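Local coordinates for protein geranyltranstransferase (Agrobacterium tumefaciens, PDB 2H8O) that probably catalyses the condensation of geranyl diphosphate with isopentenyl diphosphate to farnesyl diphosphate, as a polyprenyl synthetase with an all-helical fold, at residues R87-L92 against C116-S121; R44-K49 against V93-A98; D169-P172 against R177-A180; V97-G102 against A314-K319. All coordinates share one frame; numbering follows the deposited sequence. Where two conformers were deposited one is given.

How the interactions relate
Helix 88-99 ties three of the four contacts together. Interaction 1 lies at its start, only about 4 Å from the centre of the chain, interaction 2 near its middle, and interaction 4 at its far end; centres of 1 and 2 are 11 Å apart, of 2 and 4 14 Å. Interactions 1 and 2 touch directly, Phe-91 CD1 lying 3.5 Å from Asn-46 ND2, while 2 and 4 share Val-97 and Ala-98. Interaction 1 belongs to the probable isopentenyl diphosphate site, judged by relatives; the others lie farther out. Interaction 3 stands apart, its centre 18 Å from those of 1 and 2, and folds a loop beside the second subunit.

Interaction 1 (R87-L92 against C116-S121); sequences RLRPFL and CLHCYS
Arg-89 lays its guanidinium flat on the ring of His-118. From CB, which leaves helix 88-99 in the direction of helix 104-125, the chain runs extended through CG to CD, and CD is the first atom to touch, 4.0 Å from both CB and CG of His-118. NE follows beside the ND1 rim of the imidazole, 3.7 Å from ND1. There the chain turns (chi4 77°), which lets the planar group settle on the ring: CZ is 3.6 Å from CE1 of His-118, and NH1 is the nitrogen over the face, off its centre, 3.4 Å from the same CE1. NH2 projects beyond the ring, past CE1. Planes 8° apart and centres 3.8 Å apart make this an offset parallel stack. A hydrogen bond from His-118 NE2 to Gly-84 O should fix the rotation of the ring.

Arg-87, two residues earlier, presents the edge of its guanidinium to Cys-119, with NH1 3.9 Å from SG; its charge is met by Glu-115 and Glu-51. The sequence GGKRLRP around both arginines is the family's conserved motif, and in relatives its last arginine and a histidine on the neighbouring helix bind isopentenyl diphosphate, probably the role of Arg-89 and His-118 too. Helix 211-237 meets Arg-89 through Leu-226, helix 34-57 supports Arg-87 at Ala-47, and helix 148-167 backs the buried side of segment 116-121.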
loop_
_atom_site.group_PDB
_atom_site.type_symbol
_atom_site.label_atom_id
_atom_site.label_comp_id
_atom_site.label_asym_id
_atom_site.label_seq_id
_atom_site.Cartn_x
_atom_site.Cartn_y
_atom_site.Cartn_z
ATOM N N ARG A 87 15.048 5.706 -13.191
ATOM C CA ARG A 87 14.290 4.486 -13.424
ATOM C C ARG A 87 15.155 3.211 -13.374
ATOM O O ARG A 87 14.875 2.233 -14.047
ATOM C CB ARG A 87 13.504 4.541 -14.741
ATOM C CG ARG A 87 12.828 5.864 -15.024
ATOM C CD ARG A 87 11.841 6.316 -13.947
ATOM N NE ARG A 87 11.226 7.565 -14.366
ATOM C CZ ARG A 87 10.437 8.336 -13.620
ATOM N NH1 ARG A 87 10.154 8.015 -12.369
ATOM N NH2 ARG A 87 9.959 9.462 -14.143
ATOM N N LEU A 88 16.150 3.203 -12.500
ATOM C CA LEU A 88 16.960 1.999 -12.294
ATOM C C LEU A 88 16.128 0.805 -11.844
ATOM O O LEU A 88 16.389 -0.334 -12.244
ATOM C CB LEU A 88 18.062 2.272 -11.270
ATOM C CG LEU A 88 18.939 1.078 -10.937
ATOM C CD1 LEU A 88 19.703 0.616 -12.167
ATOM C CD2 LEU A 88 19.885 1.401 -9.781
ATOM N N ARG A 89 15.156 1.029 -10.959
ATOM C CA ARG A 89 14.398 -0.109 -10.427
ATOM C C ARG A 89 13.570 -0.833 -11.532
ATOM O O ARG A 89 13.686 -2.053 -11.689
ATOM C CB ARG A 89 13.580 0.307 -9.203
ATOM C CG ARG A 89 14.524 0.625 -8.047
ATOM C CD ARG A 89 13.879 1.402 -6.921
ATOM N NE ARG A 89 14.879 1.888 -5.964
ATOM C CZ ARG A 89 15.672 2.933 -6.175
ATOM N NH1 ARG A 89 15.603 3.639 -7.312
ATOM N NH2 ARG A 89 16.543 3.292 -5.248
ATOM N N PRO A 90 12.765 -0.085 -12.317
ATOM C CA PRO A 90 12.147 -0.723 -13.478
ATOM C C PRO A 90 13.136 -1.363 -14.457
ATOM O O PRO A 90 12.848 -2.415 -15.014
ATOM C CB PRO A 90 11.391 0.415 -14.167
ATOM C CG PRO A 90 11.464 1.555 -13.320
ATOM C CD PRO A 90 12.287 1.295 -12.117
ATOM N N PHE A 91 14.287 -0.727 -14.665
ATOM C CA PHE A 91 15.311 -1.282 -15.529
ATOM C C PHE A 91 15.662 -2.694 -15.071
ATOM O O PHE A 91 15.744 -3.640 -15.876
ATOM C CB PHE A 91 16.561 -0.400 -15.528
ATOM C CG PHE A 91 17.748 -1.048 -16.143
ATOM C CD1 PHE A 91 18.059 -0.857 -17.479
ATOM C CD2 PHE A 91 18.567 -1.876 -15.386
ATOM C CE1 PHE A 91 19.181 -1.484 -18.028
ATOM C CE2 PHE A 91 19.671 -2.493 -15.952
ATOM C CZ PHE A 91 19.970 -2.292 -17.248
ATOM N N LEU A 92 15.875 -2.838 -13.760
ATOM C CA LEU A 92 16.300 -4.117 -13.206
ATOM C C LEU A 92 15.208 -5.186 -13.348
ATOM O O LEU A 92 15.497 -6.355 -13.670
ATOM C CB LEU A 92 16.744 -3.961 -11.744
ATOM C CG LEU A 92 18.043 -3.159 -11.539
ATOM C CD1 LEU A 92 18.201 -2.755 -10.069
ATOM C CD2 LEU A 92 19.259 -3.941 -12.027
ATOM N N CYS A 116 6.215 3.260 -9.057
ATOM C CA CYS A 116 5.213 4.006 -8.300
ATOM C C CYS A 116 5.558 3.954 -6.817
ATOM O O CYS A 116 5.487 4.945 -6.119
ATOM C CB CYS A 116 3.811 3.441 -8.486
ATOM S SG CYS A 116 3.057 3.908 -10.040
ATOM N N LEU A 117 5.940 2.765 -6.336
ATOM C CA LEU A 117 6.273 2.617 -4.915
ATOM C C LEU A 117 7.545 3.427 -4.586
ATOM O O LEU A 117 7.589 4.157 -3.589
ATOM C CB LEU A 117 6.386 1.130 -4.558
ATOM C CG LEU A 117 6.307 0.832 -3.045
ATOM C CD1 LEU A 117 5.688 -0.541 -2.747
ATOM C CD2 LEU A 117 7.654 1.026 -2.409
ATOM N N HIS A 118 8.587 3.263 -5.393
ATOM C CA HIS A 118 9.774 4.086 -5.196
ATOM C C HIS A 118 9.415 5.583 -5.102
ATOM O O HIS A 118 9.857 6.293 -4.206
ATOM C CB HIS A 118 10.790 3.832 -6.327
ATOM C CG HIS A 118 11.926 4.800 -6.339
ATOM N ND1 HIS A 118 12.829 4.911 -5.296
ATOM C CD2 HIS A 118 12.306 5.706 -7.273
ATOM C CE1 HIS A 118 13.713 5.849 -5.595
ATOM N NE2 HIS A 118 13.415 6.350 -6.787
ATOM N N CYS A 119 8.608 6.065 -6.033
ATOM C CA CYS A 119 8.267 7.471 -6.066
ATOM C C CYS A 119 7.429 7.894 -4.862
ATOM O O CYS A 119 7.594 9.004 -4.364
ATOM C CB CYS A 119 7.580 7.841 -7.366
ATOM S SG CYS A 119 8.686 7.721 -8.809
ATOM N N TYR A 120 6.553 7.020 -4.367
ATOM C CA TYR A 120 5.776 7.358 -3.175
ATOM C C TYR A 120 6.736 7.614 -2.030
ATOM O O TYR A 120 6.532 8.525 -1.215
ATOM C CB TYR A 120 4.760 6.251 -2.801
ATOM C CG TYR A 120 5.023 5.543 -1.460
ATOM C CD1 TYR A 120 4.751 6.164 -0.250
ATOM C CD2 TYR A 120 5.490 4.234 -1.434
ATOM C CE1 TYR A 120 4.987 5.537 0.960
ATOM C CE2 TYR A 120 5.730 3.595 -0.240
ATOM C CZ TYR A 120 5.466 4.236 0.960
ATOM O OH TYR A 120 5.685 3.626 2.196
ATOM N N SER A 121 7.771 6.774 -1.929
ATOM C CA SER A 121 8.680 6.874 -0.799
ATOM C C SER A 121 9.383 8.235 -0.794
ATOM O O SER A 121 9.629 8.802 0.273
ATOM C CB SER A 121 9.667 5.710 -0.803
ATOM O OG SER A 121 10.720 5.867 -1.740
#

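Interaction 2 (R44-K49 against V93-A98); sequences RENAAK and VIESVA
Glu-95 OE2 is held by two residues of helix 34-57: Asn-46 donates to it from ND2, and Arg-42 NH1 forms a salt bridge with it. The hydrogen bond from Asn-46 ND2 to Glu-95 OE2 is 3.0 Å and nearly straight, with an N-H...O angle of 167°. It uses the anti lone pair of OE2, the one facing away from the other carboxylate oxygen, and the acceptor lies in the plane of the amide. Amide and carboxylate are close to coplanar as well, 15° apart, so the two flat groups continue each other rather than stack. Glu-95 gets there by a bend at chi2 (-58°), which folds the carboxylate back from a CB that does not itself point at helix 34-57.

Ile-94 fills in next to this bond. Its CG2 methyl packs against the amide, 3.6 Å from Asn-46 ND2 and 3.8 Å from OD1 of the same residue, while CD1 reaches the aliphatic part, 3.8 Å from Asn-46 CB. The two side chains approach from opposite directions. In this all-helical polyprenyl synthetase fold, the contact joins the first modelled helix, 34-57, to the middle of helix 88-99, one of the helices near the centre of the chain. Both Asn-46 and Glu-95 are buried; Glu-95 OE2 is satisfied by Asn-46 ND2 and Arg-42 NH1. Arg-42 also bridges through NE to Glu-45 OE1, linking the two acids, and Ile-322 and Leu-323 of helix 321-331 pack against Glu-95.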
loop_
_atom_site.group_PDB
_atom_site.type_symbol
_atom_site.label_atom_id
_atom_site.label_comp_id
_atom_site.label_asym_id
_atom_site.label_seq_id
_atom_site.Cartn_x
_atom_site.Cartn_y
_atom_site.Cartn_z
ATOM N N ARG A 44 18.000 4.372 -20.498
ATOM C CA ARG A 44 17.141 5.406 -21.104
ATOM C C ARG A 44 15.954 4.805 -21.849
ATOM O O ARG A 44 14.841 5.341 -21.770
ATOM C CB ARG A 44 17.935 6.331 -22.022
ATOM C CG ARG A 44 18.939 7.238 -21.314
ATOM C CD ARG A 44 19.538 8.302 -22.226
ATOM N NE ARG A 44 19.902 7.809 -23.559
ATOM C CZ ARG A 44 21.118 7.417 -23.944
ATOM N NH1 ARG A 44 22.166 7.423 -23.122
ATOM N NH2 ARG A 44 21.278 6.992 -25.186
ATOM N N GLU A 45 16.177 3.706 -22.568
ATOM C CA GLU A 45 15.105 3.008 -23.297
ATOM C C GLU A 45 14.055 2.472 -22.355
ATOM O O GLU A 45 12.848 2.644 -22.580
ATOM C CB GLU A 45 15.643 1.822 -24.113
ATOM C CG GLU A 45 16.416 2.176 -25.312
ATOM C CD GLU A 45 17.255 1.006 -25.887
ATOM O OE1 GLU A 45 17.062 -0.173 -25.516
ATOM O OE2 GLU A 45 18.114 1.290 -26.728
ATOM N N ASN A 46 14.515 1.783 -21.316
ATOM C CA ASN A 46 13.603 1.215 -20.349
ATOM C C ASN A 46 12.912 2.310 -19.566
ATOM O O ASN A 46 11.768 2.151 -19.180
ATOM C CB ASN A 46 14.305 0.181 -19.432
ATOM C CG ASN A 46 14.623 -1.101 -20.179
ATOM O OD1 ASN A 46 14.094 -1.341 -21.283
ATOM N ND2 ASN A 46 15.495 -1.938 -19.596
ATOM N N ALA A 47 13.625 3.408 -19.305
ATOM C CA ALA A 47 13.017 4.545 -18.596
ATOM C C ALA A 47 11.859 5.083 -19.419
ATOM O O ALA A 47 10.751 5.294 -18.909
ATOM C CB ALA A 47 14.047 5.628 -18.329
ATOM N N ALA A 48 12.096 5.295 -20.710
ATOM C CA ALA A 48 11.045 5.786 -21.604
ATOM C C ALA A 48 9.836 4.830 -21.723
ATOM O O ALA A 48 8.687 5.265 -21.684
ATOM C CB ALA A 48 11.622 6.117 -22.988
ATOM N N LYS A 49 10.086 3.529 -21.867
ATOM C CA LYS A 49 8.992 2.553 -21.891
ATOM C C LYS A 49 8.175 2.578 -20.609
ATOM O O LYS A 49 6.955 2.517 -20.645
ATOM C CB LYS A 49 9.547 1.147 -22.090
ATOM C CG LYS A 49 10.082 0.886 -23.473
ATOM C CD LYS A 49 10.515 -0.563 -23.637
ATOM C CE LYS A 49 11.048 -0.856 -25.037
ATOM N NZ LYS A 49 11.794 -2.162 -25.076
ATOM N N VAL A 93 13.953 -4.802 -13.139
ATOM C CA VAL A 93 12.835 -5.727 -13.353
ATOM C C VAL A 93 12.781 -6.205 -14.822
ATOM O O VAL A 93 12.778 -7.423 -15.128
ATOM C CB VAL A 93 11.497 -5.115 -12.949
ATOM C CG1 VAL A 93 10.366 -6.103 -13.267
ATOM C CG2 VAL A 93 11.496 -4.730 -11.454
ATOM N N ILE A 94 12.760 -5.240 -15.726
ATOM C CA ILE A 94 12.690 -5.517 -17.159
ATOM C C ILE A 94 13.838 -6.433 -17.584
ATOM O O ILE A 94 13.644 -7.398 -18.332
ATOM C CB ILE A 94 12.724 -4.186 -17.953
ATOM C CG1 ILE A 94 11.409 -3.406 -17.739
ATOM C CG2 ILE A 94 12.963 -4.451 -19.454
ATOM C CD1 ILE A 94 11.478 -1.953 -18.114
ATOM N N GLU A 95 15.047 -6.118 -17.132
ATOM C CA GLU A 95 16.227 -6.869 -17.591
ATOM C C GLU A 95 16.377 -8.238 -16.906
ATOM O O GLU A 95 16.883 -9.177 -17.503
ATOM C CB GLU A 95 17.488 -6.010 -17.511
ATOM C CG GLU A 95 17.436 -4.792 -18.478
ATOM C CD GLU A 95 17.250 -5.197 -19.967
ATOM O OE1 GLU A 95 17.747 -6.278 -20.379
ATOM O OE2 GLU A 95 16.639 -4.422 -20.759
ATOM N N SER A 96 15.904 -8.354 -15.668
ATOM C CA SER A 96 15.846 -9.658 -14.999
ATOM C C SER A 96 14.855 -10.557 -15.735
ATOM O O SER A 96 15.145 -11.729 -16.024
ATOM C CB SER A 96 15.435 -9.515 -13.534
ATOM O OG SER A 96 15.389 -10.787 -12.904
ATOM N N VAL A 97 13.699 -9.993 -16.072
ATOM C CA VAL A 97 12.709 -10.729 -16.839
ATOM C C VAL A 97 13.304 -11.177 -18.190
ATOM O O VAL A 97 13.144 -12.341 -18.579
ATOM C CB VAL A 97 11.419 -9.912 -17.051
ATOM C CG1 VAL A 97 10.477 -10.643 -17.998
ATOM C CG2 VAL A 97 10.704 -9.647 -15.698
ATOM N N ALA A 98 14.001 -10.282 -18.899
ATOM C CA ALA A 98 14.593 -10.614 -20.201
ATOM C C ALA A 98 15.655 -11.707 -20.075
ATOM O O ALA A 98 15.702 -12.634 -20.907
ATOM C CB ALA A 98 15.199 -9.390 -20.838
#

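Interaction 3 (D169-P172 against R177-A180); sequences DDNP and RKAA
This is a buried contact between a lysine ammonium and loop backbone carbonyls: the loop between helices 148-167 and 175-189 curls round the ammonium of Lys-178, which reaches back from the first turns of the second helix. The central bond runs from Lys-178 NZ to the backbone oxygen Asn-171 O at 2.8 Å; the donor lies in the carbonyl plane, and the C=O...N angle is 159°. Beyond CG the lysine is extended, so its whole length spans from helix to loop. On the way CE passes 3.2 Å from Asn-171 O and 3.9 Å from Asn-171 CB, the two side chains sliding past each other in opposite directions. Asn-171 has CG anti to its nitrogen (chi1 -179°), which carries the amide alongside the lysine, with ND2 4.0 Å from Lys-178 CE; ND2 itself donates to Ile-166 O in the last turn of helix 148-167.

The setting is a helix-loop-helix connection in the all-helical polyprenyl synthetase fold. Ser-168 O, just past the end of helix 148-167, also accepts a bond from NZ, and Leu-173 O a weak one, so the charge sits among loop carbonyls close to a helix C-terminus, where the helix dipole would probably favour it. Asp-169 does not pair directly. Its OD1 stays 4.7 Å from Lys-178 NZ, and a water fills the gap, donating to Asp-169 OD1 at 2.6 Å and accepting from Lys-178 NZ at 2.9 Å. Around the loop, Asn-171 packs on Ala-106, His-109 and Val-110 of helix 104-125, and Asp-169 touches Ile-183 of the second subunit.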
loop_
_atom_site.group_PDB
_atom_site.type_symbol
_atom_site.label_atom_id
_atom_site.label_comp_id
_atom_site.label_asym_id
_atom_site.label_seq_id
_atom_site.Cartn_x
_atom_site.Cartn_y
_atom_site.Cartn_z
ATOM N N ASP A 169 -5.721 -7.416 -13.980
ATOM C CA ASP A 169 -5.850 -8.324 -15.102
ATOM C C ASP A 169 -5.081 -7.846 -16.326
ATOM O O ASP A 169 -4.710 -8.677 -17.163
ATOM C CB ASP A 169 -7.313 -8.527 -15.475
ATOM C CG ASP A 169 -8.094 -9.305 -14.438
ATOM O OD1 ASP A 169 -7.514 -9.976 -13.551
ATOM O OD2 ASP A 169 -9.340 -9.228 -14.518
ATOM N N ASP A 170 -4.806 -6.542 -16.441
ATOM C CA ASP A 170 -4.008 -6.065 -17.587
ATOM C C ASP A 170 -2.497 -6.285 -17.445
ATOM O O ASP A 170 -1.739 -5.966 -18.365
ATOM C CB ASP A 170 -4.348 -4.616 -17.962
ATOM C CG ASP A 170 -3.934 -3.628 -16.937
ATOM O OD1 ASP A 170 -3.356 -4.034 -15.902
ATOM O OD2 ASP A 170 -4.202 -2.418 -17.167
ATOM N N ASN A 171 -2.074 -6.832 -16.298
ATOM C CA ASN A 171 -0.740 -7.382 -16.139
ATOM C C ASN A 171 -0.819 -8.843 -16.555
ATOM O O ASN A 171 -1.467 -9.643 -15.862
ATOM C CB ASN A 171 -0.279 -7.289 -14.678
ATOM C CG ASN A 171 1.124 -7.827 -14.477
ATOM O OD1 ASN A 171 1.852 -8.053 -15.446
ATOM N ND2 ASN A 171 1.520 -8.036 -13.215
ATOM N N PRO A 172 -0.208 -9.203 -17.712
ATOM C CA PRO A 172 -0.392 -10.566 -18.214
ATOM C C PRO A 172 0.497 -11.552 -17.487
ATOM O O PRO A 172 1.596 -11.858 -17.941
ATOM C CB PRO A 172 -0.013 -10.440 -19.701
ATOM C CG PRO A 172 1.014 -9.364 -19.723
ATOM C CD PRO A 172 0.652 -8.394 -18.606
ATOM N N ARG A 177 1.797 -16.129 -9.507
ATOM C CA ARG A 177 2.961 -15.254 -9.628
ATOM C C ARG A 177 2.662 -13.823 -9.126
ATOM O O ARG A 177 3.504 -13.192 -8.471
ATOM C CB ARG A 177 3.470 -15.268 -11.071
ATOM C CG ARG A 177 4.015 -16.612 -11.484
ATOM C CD ARG A 177 4.444 -16.639 -12.940
ATOM N NE ARG A 177 4.651 -18.011 -13.391
ATOM C CZ ARG A 177 5.149 -18.346 -14.580
ATOM N NH1 ARG A 177 5.551 -17.416 -15.436
ATOM N NH2 ARG A 177 5.281 -19.632 -14.900
ATOM N N LYS A 178 1.464 -13.327 -9.421
ATOM C CA LYS A 178 0.978 -12.049 -8.872
ATOM C C LYS A 178 0.977 -12.065 -7.341
ATOM O O LYS A 178 1.499 -11.161 -6.712
ATOM C CB LYS A 178 -0.416 -11.740 -9.409
ATOM C CG LYS A 178 -0.387 -11.292 -10.877
ATOM C CD LYS A 178 -1.771 -11.243 -11.518
ATOM C CE LYS A 178 -1.761 -10.364 -12.782
ATOM N NZ LYS A 178 -2.874 -10.642 -13.706
ATOM N N ALA A 179 0.417 -13.113 -6.748
ATOM C CA ALA A 179 0.407 -13.226 -5.267
ATOM C C ALA A 179 1.818 -13.222 -4.705
ATOM O O ALA A 179 2.108 -12.525 -3.741
ATOM C CB ALA A 179 -0.364 -14.465 -4.803
ATOM N N ALA A 180 2.717 -13.993 -5.328
ATOM C CA ALA A 180 4.112 -14.042 -4.887
ATOM C C ALA A 180 4.770 -12.671 -4.941
ATOM O O ALA A 180 5.531 -12.291 -4.058
ATOM C CB ALA A 180 4.894 -15.025 -5.749
HETATM O O HOH W 1 -5.352 -10.441 -12.228
#

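Interaction 4 (V97-G102 against A314-K319); sequences VALLGG and APYGEK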
loop_
_atom_site.group_PDB
_atom_site.type_symbol
_atom_site.label_atom_id
_atom_site.label_comp_id
_atom_site.label_asym_id
_atom_site.label_seq_id
_atom_site.Cartn_x
_atom_site.Cartn_y
_atom_site.Cartn_z
ATOM N N VAL A 97 13.699 -9.993 -16.072
ATOM C CA VAL A 97 12.709 -10.729 -16.839
ATOM C C VAL A 97 13.304 -11.177 -18.190
ATOM O O VAL A 97 13.144 -12.341 -18.579
ATOM C CB VAL A 97 11.419 -9.912 -17.051
ATOM C CG1 VAL A 97 10.477 -10.643 -17.998
ATOM C CG2 VAL A 97 10.704 -9.647 -15.698
ATOM N N ALA A 98 14.001 -10.282 -18.899
ATOM C CA ALA A 98 14.593 -10.614 -20.201
ATOM C C ALA A 98 15.655 -11.707 -20.075
ATOM O O ALA A 98 15.702 -12.634 -20.907
ATOM C CB ALA A 98 15.199 -9.390 -20.838
ATOM N N LEU A 99 16.502 -11.589 -19.051
ATOM C CA LEU A 99 17.544 -12.578 -18.799
ATOM C C LEU A 99 16.983 -13.983 -18.710
ATOM O O LEU A 99 17.597 -14.936 -19.234
ATOM C CB LEU A 99 18.307 -12.266 -17.510
ATOM C CG LEU A 99 19.416 -13.242 -17.123
ATOM C CD1 LEU A 99 20.615 -13.106 -18.055
ATOM C CD2 LEU A 99 19.790 -13.029 -15.657
ATOM N N LEU A 100 15.836 -14.104 -18.043
ATOM C CA LEU A 100 15.213 -15.393 -17.708
ATOM C C LEU A 100 14.089 -15.789 -18.681
ATOM O O LEU A 100 13.391 -16.777 -18.450
ATOM C CB LEU A 100 14.686 -15.344 -16.268
ATOM C CG LEU A 100 15.752 -15.043 -15.205
ATOM C CD1 LEU A 100 15.204 -14.920 -13.769
ATOM C CD2 LEU A 100 16.826 -16.122 -15.271
ATOM N N GLY A 101 13.917 -15.010 -19.739
ATOM C CA GLY A 101 12.967 -15.315 -20.802
ATOM C C GLY A 101 11.492 -15.155 -20.481
ATOM O O GLY A 101 10.641 -15.739 -21.179
ATOM N N GLY A 102 11.181 -14.338 -19.475
ATOM C CA GLY A 102 9.792 -14.065 -19.095
ATOM C C GLY A 102 9.117 -13.089 -20.031
ATOM O O GLY A 102 9.734 -12.598 -20.978
ATOM N N ALA A 314 27.230 -15.607 -14.383
ATOM C CA ALA A 314 28.099 -16.311 -15.318
ATOM C C ALA A 314 27.370 -17.389 -16.102
ATOM O O ALA A 314 27.601 -17.521 -17.311
ATOM C CB ALA A 314 29.282 -16.929 -14.570
ATOM N N PRO A 315 26.502 -18.176 -15.439
ATOM C CA PRO A 315 25.894 -19.288 -16.187
ATOM C C PRO A 315 25.029 -18.886 -17.386
ATOM O O PRO A 315 24.775 -19.723 -18.255
ATOM C CB PRO A 315 25.033 -19.994 -15.130
ATOM C CG PRO A 315 25.648 -19.626 -13.838
ATOM C CD PRO A 315 26.083 -18.199 -14.026
ATOM N N TYR A 316 24.587 -17.630 -17.439
ATOM C CA TYR A 316 23.757 -17.148 -18.544
ATOM C C TYR A 316 24.556 -16.619 -19.727
ATOM O O TYR A 316 23.957 -16.250 -20.735
ATOM C CB TYR A 316 22.785 -16.066 -18.051
ATOM C CG TYR A 316 21.908 -16.577 -16.949
ATOM C CD1 TYR A 316 20.744 -17.294 -17.224
ATOM C CD2 TYR A 316 22.257 -16.369 -15.622
ATOM C CE1 TYR A 316 19.950 -17.791 -16.187
ATOM C CE2 TYR A 316 21.478 -16.858 -14.595
ATOM C CZ TYR A 316 20.334 -17.575 -14.882
ATOM O OH TYR A 316 19.588 -18.044 -13.824
ATOM N N GLY A 317 25.886 -16.581 -19.612
ATOM C CA GLY A 317 26.750 -16.153 -20.712
ATOM C C GLY A 317 26.479 -14.738 -21.193
ATOM O O GLY A 317 26.205 -13.848 -20.390
ATOM N N GLU A 318 26.530 -14.545 -22.511
ATOM C CA GLU A 318 26.389 -13.210 -23.104
ATOM C C GLU A 318 25.076 -12.538 -22.753
ATOM O O GLU A 318 24.966 -11.305 -22.758
ATOM C CB GLU A 318 26.472 -13.295 -24.638
ATOM C CG GLU A 318 27.694 -13.975 -25.197
ATOM C CD GLU A 318 28.962 -13.173 -25.023
ATOM O OE1 GLU A 318 28.968 -12.226 -24.205
ATOM O OE2 GLU A 318 29.953 -13.501 -25.723
ATOM N N LYS A 319 24.055 -13.347 -22.491
ATOM C CA LYS A 319 22.731 -12.846 -22.202
ATOM C C LYS A 319 22.702 -12.027 -20.893
ATOM O O LYS A 319 21.792 -11.222 -20.681
ATOM C CB LYS A 319 21.775 -14.030 -22.115
ATOM C CG LYS A 319 20.315 -13.673 -22.121
ATOM C CD LYS A 319 19.446 -14.894 -22.395
ATOM C CE LYS A 319 19.679 -16.010 -21.385
ATOM N NZ LYS A 319 20.686 -17.027 -21.860
#
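Leu-99 sits against the ring of Tyr-316, the two side chains crossing at about a right angle. Its CD2 methyl lies over one face, 4.3 Å from the ring centroid and 14° off the normal, a CH-pi contact; the other methyl, CD1, presses 3.7 Å from Tyr-316 CB and 3.4 Å from Lys-319 O. Leu-100 approaches obliquely, bringing CD2 to 3.7 Å from Tyr-316 CE1. Lys-319 bends at chi3 and chi4, which brings CE to 3.2 Å from Leu-99 O, and the aliphatic part lies along the end of the helix.

These leucines sit where helix 88-99 stops. A Schellman motif ends it: Gly-102 N bonds to Val-97 O at 2.9 Å and Gly-101 N to Ala-98 O at 3.2 Å, Gly-101 taking the positive phi of the C-prime residue. Segment 314-319, largely 3-10 in conformation, leads from helix 295-312 into helix 321-331. Further out, Tyr-316 OH is hydrogen-bonded to Glu-243 and its side chain touches Arg-246, both on helix 241-267, while Leu-100 packs on Leu-247 of that helix and on Ala-234 and Ala-237 of helix 211-237.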